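Local coordinates for protein Alpha/beta fold hydrolase (Pseudomonas aeruginosa, PDB 6I8W) that hydrolyses membrane phospholipids as a membrane-bound phospholipase A of the alpha/beta hydrolase fold and acts as a virulence factor, at residues Gln46-Glu51 with Val119-Ala124; Pro97-Ser102 with Ala226-Gln231. All blocks are in the same frame, centred on the assembly; numbering follows the deposited sequence.

Contact 1: residues Gln46-Glu51 with Val119-Ala124; sequences QVDNLE and VANFAA
The Phe122 ring meets Val47 at its edge, where CG2 of the valine lies near the ring plane, while Tyr54 adds an edge-to-face ring contact and Leu66, Val92 and Leu94 of the central sheet pack against the same phenylalanine. The setting is a beta hairpin, strands 41-47 and 50-57 joined by a type I' turn from Val47 to Leu50, lying against helix 112-125 at the border of the sheet of an alpha/beta hydrolase. Val47 CG1, anti to the backbone N (chi1 -178°), rests where Asn121 and Phe122 meet, 3.6 Å from Asn121 CB and 3.9 Å from Phe122 N in the helix backbone. CG2 turns to Phe122 alone and comes 4.3 Å from its CB. Inside the hairpin, two bonds of 2.8 Å, from Val47 N to Leu50 O and from Leu50 N to Val47 O, close the turn that holds Asp48, whose carboxylate end swings nearer the helix. Beside the buried valine sits a polar pair at the solvent-facing side: the Asp48 carboxylate and the Asn121 amide stand nearly perpendicular, their planes 89° apart. Asn121 ND2 donates to Asp48 OD2 over 3.2 Å, a weak, bent bond whose angle at the hydrogen is 124°.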
ATOM      1  N   GLN A  46     -17.724  -0.735  -8.618  1.00 37.01           N
ATOM      2  CA  GLN A  46     -17.721  -2.158  -8.933  1.00 37.79           C
ATOM      3  C   GLN A  46     -16.895  -2.428 -10.181  1.00 38.81           C
ATOM      4  O   GLN A  46     -17.163  -1.869 -11.249  1.00 40.79           O
ATOM      5  CB  GLN A  46     -19.156  -2.669  -9.143  1.00 39.71           C
ATOM      6  CG  GLN A  46     -20.044  -2.527  -7.908  1.00 49.18           C
ATOM      7  CD  GLN A  46     -21.518  -2.731  -8.228  1.00 58.77           C
ATOM      8  OE1 GLN A  46     -21.920  -2.725  -9.389  1.00 51.38           O
ATOM      9  NE2 GLN A  46     -22.330  -2.914  -7.193  1.00 67.64           N
ATOM     10  N   VAL A  47     -15.919  -3.318 -10.044  1.00 37.99           N
ATOM     11  CA  VAL A  47     -15.028  -3.696 -11.135  1.00 36.82           C
ATOM     12  C   VAL A  47     -15.016  -5.216 -11.214  1.00 38.65           C
ATOM     13  O   VAL A  47     -14.610  -5.867 -10.247  1.00 37.50           O
ATOM     14  CB  VAL A  47     -13.589  -3.155 -10.908  1.00 35.17           C
ATOM     15  CG1 VAL A  47     -12.716  -3.524 -12.079  1.00 36.93           C
ATOM     16  CG2 VAL A  47     -13.617  -1.641 -10.668  1.00 34.30           C
ATOM     17  N   ASP A  48     -15.488  -5.759 -12.342  1.00 39.07           N
ATOM     18  CA  ASP A  48     -15.722  -7.197 -12.499  1.00 40.37           C
ATOM     19  C   ASP A  48     -16.508  -7.726 -11.297  1.00 50.81           C
ATOM     20  O   ASP A  48     -16.202  -8.795 -10.742  1.00 41.40           O
ATOM     21  CB  ASP A  48     -14.430  -8.000 -12.697  1.00 47.41           C
ATOM     22  CG  ASP A  48     -13.760  -7.725 -14.038  1.00 54.34           C
ATOM     23  OD1 ASP A  48     -14.465  -7.621 -15.065  1.00 53.15           O
ATOM     24  OD2 ASP A  48     -12.519  -7.668 -14.078  1.00 65.17           O
ATOM     25  N   ASN A  49     -17.516  -6.950 -10.909  1.00 41.26           N
ATOM     26  CA  ASN A  49     -18.415  -7.293  -9.812  1.00 42.11           C
ATOM     27  C   ASN A  49     -17.715  -7.333  -8.455  1.00 41.62           C
ATOM     28  O   ASN A  49     -18.273  -7.835  -7.492  1.00 42.60           O
ATOM     29  CB  ASN A  49     -19.107  -8.641 -10.074  1.00 44.03           C
ATOM     30  CG  ASN A  49     -20.435  -8.773  -9.333  1.00 52.94           C
ATOM     31  OD1 ASN A  49     -21.186  -7.806  -9.205  1.00 45.54           O
ATOM     32  ND2 ASN A  49     -20.722  -9.967  -8.837  1.00 46.79           N
ATOM     33  N   LEU A  50     -16.510  -6.780  -8.361  1.00 39.42           N
ATOM     34  CA  LEU A  50     -15.918  -6.605  -7.042  1.00 43.14           C
ATOM     35  C   LEU A  50     -16.048  -5.152  -6.628  1.00 43.08           C
ATOM     36  O   LEU A  50     -15.755  -4.245  -7.409  1.00 42.32           O
ATOM     37  CB  LEU A  50     -14.436  -6.986  -7.027  1.00 43.43           C
ATOM     38  CG  LEU A  50     -13.993  -8.374  -7.487  1.00 44.65           C
ATOM     39  CD1 LEU A  50     -12.509  -8.544  -7.168  1.00 42.52           C
ATOM     40  CD2 LEU A  50     -14.837  -9.474  -6.863  1.00 44.48           C
ATOM     41  N   GLU A  51     -16.423  -4.923  -5.377  1.00 37.54           N
ATOM     42  CA  GLU A  51     -16.455  -3.555  -4.871  1.00 37.38           C
ATOM     43  C   GLU A  51     -15.049  -3.111  -4.528  1.00 37.15           C
ATOM     44  O   GLU A  51     -14.369  -3.719  -3.711  1.00 38.67           O
ATOM     45  CB  GLU A  51     -17.360  -3.426  -3.649  1.00 41.06           C
ATOM     46  CG  GLU A  51     -17.419  -2.000  -3.123  1.00 47.56           C
ATOM     47  CD  GLU A  51     -18.672  -1.735  -2.309  1.00 60.99           C
ATOM     48  OE1 GLU A  51     -19.618  -2.548  -2.390  1.00 68.06           O
ATOM     49  OE2 GLU A  51     -18.709  -0.717  -1.587  1.00 58.79           O
ATOM     50  N   VAL A 119      -6.433  -3.497 -11.578  1.00 34.15           N
ATOM     51  CA  VAL A 119      -6.103  -2.080 -11.413  1.00 35.16           C
ATOM     52  C   VAL A 119      -6.329  -1.333 -12.730  1.00 34.04           C
ATOM     53  O   VAL A 119      -6.867  -0.224 -12.742  1.00 35.43           O
ATOM     54  CB  VAL A 119      -4.652  -1.869 -10.943  1.00 31.88           C
ATOM     55  CG1 VAL A 119      -4.321  -0.382 -10.916  1.00 31.04           C
ATOM     56  CG2 VAL A 119      -4.432  -2.472  -9.563  1.00 30.90           C
ATOM     57  N   ALA A 120      -5.941  -1.950 -13.841  1.00 33.49           N
ATOM     58  CA  ALA A 120      -6.192  -1.355 -15.151  1.00 37.32           C
ATOM     59  C   ALA A 120      -7.695  -1.231 -15.422  1.00 39.71           C
ATOM     60  O   ALA A 120      -8.157  -0.210 -15.925  1.00 40.29           O
ATOM     61  CB  ALA A 120      -5.530  -2.166 -16.240  1.00 41.98           C
ATOM     62  N   ASN A 121      -8.455  -2.270 -15.091  1.00 38.05           N
ATOM     63  CA  ASN A 121      -9.908  -2.216 -15.226  1.00 36.62           C
ATOM     64  C   ASN A 121     -10.516  -1.140 -14.307  1.00 38.37           C
ATOM     65  O   ASN A 121     -11.505  -0.492 -14.663  1.00 34.17           O
ATOM     66  CB  ASN A 121     -10.537  -3.581 -14.899  1.00 36.42           C
ATOM     67  CG  ASN A 121     -10.198  -4.651 -15.927  1.00 50.89           C
ATOM     68  OD1 ASN A 121      -9.808  -4.348 -17.048  1.00 48.94           O
ATOM     69  ND2 ASN A 121     -10.343  -5.917 -15.535  1.00 52.56           N
ATOM     70  N   PHE A 122      -9.933  -0.976 -13.126  1.00 32.01           N
ATOM     71  CA  PHE A 122     -10.358   0.070 -12.191  1.00 37.34           C
ATOM     72  C   PHE A 122     -10.116   1.477 -12.765  1.00 35.21           C
ATOM     73  O   PHE A 122     -10.971   2.351 -12.662  1.00 35.92           O
ATOM     74  CB  PHE A 122      -9.634  -0.086 -10.844  1.00 31.71           C
ATOM     75  CG  PHE A 122      -9.744   1.132  -9.928  1.00 29.94           C
ATOM     76  CD1 PHE A 122     -10.863   1.333  -9.125  1.00 30.86           C
ATOM     77  CD2 PHE A 122      -8.708   2.052  -9.852  1.00 27.46           C
ATOM     78  CE1 PHE A 122     -10.945   2.448  -8.268  1.00 29.16           C
ATOM     79  CE2 PHE A 122      -8.789   3.171  -9.005  1.00 29.52           C
ATOM     80  CZ  PHE A 122      -9.901   3.365  -8.222  1.00 30.40           C
ATOM     81  N   ALA A 123      -8.951   1.697 -13.357  1.00 33.01           N
ATOM     82  CA  ALA A 123      -8.667   3.000 -13.947  1.00 35.54           C
ATOM     83  C   ALA A 123      -9.713   3.323 -15.023  1.00 40.25           C
ATOM     84  O   ALA A 123     -10.251   4.431 -15.054  1.00 36.22           O
ATOM     85  CB  ALA A 123      -7.243   3.043 -14.528  1.00 37.52           C
ATOM     86  N   ALA A 124     -10.036   2.349 -15.873  1.00 37.89           N
ATOM     87  CA  ALA A 124     -11.073   2.554 -16.880  1.00 38.47           C
ATOM     88  C   ALA A 124     -12.425   2.839 -16.225  1.00 42.28           C
ATOM     89  O   ALA A 124     -13.200   3.669 -16.710  1.00 40.19           O
ATOM     90  CB  ALA A 124     -11.176   1.331 -17.824  1.00 40.90           C
TER

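Contact 2: residues Pro97-Ser102 with Ala226-Gln231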
ATOM      1  N   PRO A  97      -8.523  -5.426  -4.208  1.00 33.01           N
ATOM      2  CA  PRO A  97      -9.306  -6.602  -3.842  1.00 35.26           C
ATOM      3  C   PRO A  97      -8.487  -7.515  -2.932  1.00 40.49           C
ATOM      4  O   PRO A  97      -7.281  -7.698  -3.178  1.00 33.65           O
ATOM      5  CB  PRO A  97      -9.595  -7.273  -5.198  1.00 38.89           C
ATOM      6  CG  PRO A  97      -9.626  -6.116  -6.158  1.00 38.26           C
ATOM      7  CD  PRO A  97      -8.578  -5.150  -5.658  1.00 35.54           C
ATOM      8  N   GLY A  98      -9.126  -8.039  -1.889  1.00 33.61           N
ATOM      9  CA  GLY A  98      -8.448  -8.815  -0.864  1.00 36.52           C
ATOM     10  C   GLY A  98      -8.057  -8.001   0.369  1.00 38.83           C
ATOM     11  O   GLY A  98      -7.782  -8.577   1.423  1.00 39.47           O
ATOM     12  N   PHE A  99      -8.070  -6.669   0.249  1.00 33.44           N
ATOM     13  CA  PHE A  99      -7.551  -5.779   1.305  1.00 35.17           C
ATOM     14  C   PHE A  99      -8.467  -4.596   1.613  1.00 35.08           C
ATOM     15  O   PHE A  99      -9.389  -4.300   0.853  1.00 35.58           O
ATOM     16  CB  PHE A  99      -6.148  -5.258   0.905  1.00 32.58           C
ATOM     17  CG  PHE A  99      -5.165  -6.361   0.637  1.00 35.99           C
ATOM     18  CD1 PHE A  99      -4.521  -7.008   1.690  1.00 36.28           C
ATOM     19  CD2 PHE A  99      -4.934  -6.802  -0.663  1.00 36.10           C
ATOM     20  CE1 PHE A  99      -3.642  -8.063   1.451  1.00 42.39           C
ATOM     21  CE2 PHE A  99      -4.053  -7.855  -0.914  1.00 41.42           C
ATOM     22  CZ  PHE A  99      -3.406  -8.485   0.146  1.00 39.77           C
ATOM     23  N   GLY A 100      -8.211  -3.928   2.739  1.00 37.77           N
ATOM     24  CA  GLY A 100      -8.937  -2.715   3.099  1.00 33.22           C
ATOM     25  C   GLY A 100     -10.441  -2.903   3.117  1.00 31.65           C
ATOM     26  O   GLY A 100     -10.941  -3.868   3.680  1.00 34.81           O
ATOM     27  N   ASP A 101     -11.173  -2.000   2.469  1.00 29.99           N
ATOM     28  CA  ASP A 101     -12.629  -2.103   2.456  1.00 35.51           C
ATOM     29  C   ASP A 101     -13.151  -2.650   1.134  1.00 36.75           C
ATOM     30  O   ASP A 101     -14.339  -2.569   0.870  1.00 37.30           O
ATOM     31  CB  ASP A 101     -13.272  -0.736   2.728  1.00 43.90           C
ATOM     32  CG  ASP A 101     -12.969  -0.204   4.126  1.00 52.14           C
ATOM     33  OD1 ASP A 101     -12.990  -0.987   5.095  1.00 48.37           O
ATOM     34  OD2 ASP A 101     -12.697   1.004   4.253  1.00 65.75           O
ATOM     35  N   SER A 102     -12.262  -3.184   0.295  1.00 35.66           N
ATOM     36  CA  SER A 102     -12.679  -3.748  -0.989  1.00 35.43           C
ATOM     37  C   SER A 102     -13.175  -5.188  -0.828  1.00 35.23           C
ATOM     38  O   SER A 102     -12.940  -5.809   0.201  1.00 38.79           O
ATOM     39  CB  SER A 102     -11.526  -3.688  -1.999  1.00 32.35           C
ATOM     40  OG  SER A 102     -11.273  -2.347  -2.405  1.00 31.09           O
ATOM     41  N   ALA A 226      -2.724 -14.602   5.229  1.00 44.51           N
ATOM     42  CA  ALA A 226      -1.771 -15.699   5.089  1.00 47.12           C
ATOM     43  C   ALA A 226      -2.018 -16.485   3.801  1.00 52.78           C
ATOM     44  O   ALA A 226      -1.080 -16.947   3.146  1.00 50.61           O
ATOM     45  CB  ALA A 226      -1.845 -16.630   6.304  1.00 53.86           C
ATOM     46  N   GLN A 227      -3.289 -16.648   3.455  1.00 52.94           N
ATOM     47  CA  GLN A 227      -3.672 -17.366   2.237  1.00 54.46           C
ATOM     48  C   GLN A 227      -3.237 -16.584   0.991  1.00 45.17           C
ATOM     49  O   GLN A 227      -2.685 -17.143   0.043  1.00 45.11           O
ATOM     50  CB  GLN A 227      -5.184 -17.611   2.230  1.00 60.77           C
ATOM     51  CG  GLN A 227      -5.825 -17.720   0.856  1.00 71.65           C
ATOM     52  CD  GLN A 227      -7.324 -18.000   0.944  1.00 91.05           C
ATOM     53  OE1 GLN A 227      -8.061 -17.826  -0.032  1.00 98.88           O
ATOM     54  NE2 GLN A 227      -7.782 -18.428   2.120  1.00 90.83           N
ATOM     55  N   ILE A 228      -3.470 -15.279   1.003  1.00 42.78           N
ATOM     56  CA  ILE A 228      -2.998 -14.437  -0.086  1.00 48.97           C
ATOM     57  C   ILE A 228      -1.473 -14.490  -0.183  1.00 44.31           C
ATOM     58  O   ILE A 228      -0.925 -14.594  -1.279  1.00 46.11           O
ATOM     59  CB  ILE A 228      -3.453 -12.976   0.076  1.00 41.96           C
ATOM     60  CG1 ILE A 228      -4.960 -12.857  -0.154  1.00 43.01           C
ATOM     61  CG2 ILE A 228      -2.725 -12.069  -0.926  1.00 38.08           C
ATOM     62  CD1 ILE A 228      -5.477 -11.431   0.014  1.00 42.21           C
ATOM     63  N   PHE A 229      -0.790 -14.431   0.959  1.00 41.51           N
ATOM     64  CA  PHE A 229       0.673 -14.452   0.954  1.00 42.57           C
ATOM     65  C   PHE A 229       1.184 -15.743   0.312  1.00 47.86           C
ATOM     66  O   PHE A 229       2.190 -15.738  -0.401  1.00 51.33           O
ATOM     67  CB  PHE A 229       1.245 -14.309   2.369  1.00 44.11           C
ATOM     68  CG  PHE A 229       2.716 -13.959   2.392  1.00 44.92           C
ATOM     69  CD1 PHE A 229       3.126 -12.637   2.374  1.00 42.46           C
ATOM     70  CD2 PHE A 229       3.684 -14.955   2.401  1.00 52.12           C
ATOM     71  CE1 PHE A 229       4.479 -12.312   2.380  1.00 48.12           C
ATOM     72  CE2 PHE A 229       5.032 -14.642   2.406  1.00 46.12           C
ATOM     73  CZ  PHE A 229       5.435 -13.318   2.393  1.00 44.76           C
ATOM     74  N   GLU A 230       0.473 -16.841   0.544  1.00 45.01           N
ATOM     75  CA  GLU A 230       0.856 -18.121  -0.048  1.00 48.37           C
ATOM     76  C   GLU A 230       0.698 -18.098  -1.568  1.00 47.61           C
ATOM     77  O   GLU A 230       1.525 -18.652  -2.293  1.00 47.53           O
ATOM     78  CB  GLU A 230       0.043 -19.263   0.563  1.00 60.86           C
ATOM     79  CG  GLU A 230       0.849 -20.100   1.527  1.00 76.36           C
ATOM     80  CD  GLU A 230       2.125 -20.630   0.898  1.00 86.41           C
ATOM     81  OE1 GLU A 230       2.035 -21.457  -0.035  1.00 92.49           O
ATOM     82  OE2 GLU A 230       3.219 -20.206   1.330  1.00 90.49           O
ATOM     83  N   GLN A 231      -0.358 -17.451  -2.051  1.00 50.22           N
ATOM     84  CA  GLN A 231      -0.517 -17.238  -3.487  1.00 53.19           C
ATOM     85  C   GLN A 231       0.612 -16.375  -4.061  1.00 52.97           C
ATOM     86  O   GLN A 231       1.086 -16.619  -5.164  1.00 53.40           O
ATOM     87  CB  GLN A 231      -1.862 -16.587  -3.792  1.00 49.64           C
ATOM     88  CG  GLN A 231      -3.064 -17.490  -3.562  1.00 52.81           C
ATOM     89  CD  GLN A 231      -4.307 -16.919  -4.201  1.00 57.44           C
ATOM     90  OE1 GLN A 231      -4.225 -16.233  -5.217  1.00 54.10           O
ATOM     91  NE2 GLN A 231      -5.463 -17.181  -3.602  1.00 60.30           N
TER
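The backbones of Gly98 and Ile228 stay 7.9 Å apart at their CA atoms, the nearest such pair, so side chains must span the gap between the loop and the helix. The loop follows strand 90-94 of the alpha/beta hydrolase sheet and bends through a type II' turn from Phe99 to Ser102, closed by a bond of 3.1 Å from Ser102 N to Phe99 O. Across from it runs helix 208-234, part of the helical insertion between strands 154-160 and 250-255, consistent with the cap (lid) region of alpha/beta hydrolases. Phe99 and Ile228 reach for each other from opposite directions. Ile228 CG1 is anti to its carbonyl carbon (chi1 -70°) and the chain then runs extended, which carries CD1 out to the far end of the ring. CD1 sits obliquely there, close to CZ and slightly farther from CE1 and CE2, while the second branch, CG2, lies 3.8 Å from Phe99 CZ. Gly98, at phi 96°, sits where a CB would press on the preceding carbonyl and on Ile228 CD1. Tyr110 packs on Ile228 as well, and a bound myristic acid lies about 9 Å from the Phe99 side chain. The contact is buried and apolar apart from one carbonyl: Gly98 O lies 3.9 Å from the same Ile228 CD1 methyl that meets Phe99 CZ at 3.6 Å.

In the fold
Contacts 1 and 2 have centres 16 Å apart, and their segments alternate along the chain: 46-51, 97-102, 119-124, then 226-231. The loop 97-102 leaves strand 90-94 and leads on to helix 112-125, so one connection of the sheet supplies half of each contact. The two also touch directly, with Leu50 CD1 3.7 Å from Pro97 CB and Glu51 O 3.3 Å from Ser102 CB. Contact 1 lies at the edge of the sheet, whereas contact 2 faces the probable cap insertion. Through the touching loop and hairpin, the edge of the sheet is continuous with the packing against helix 208-234.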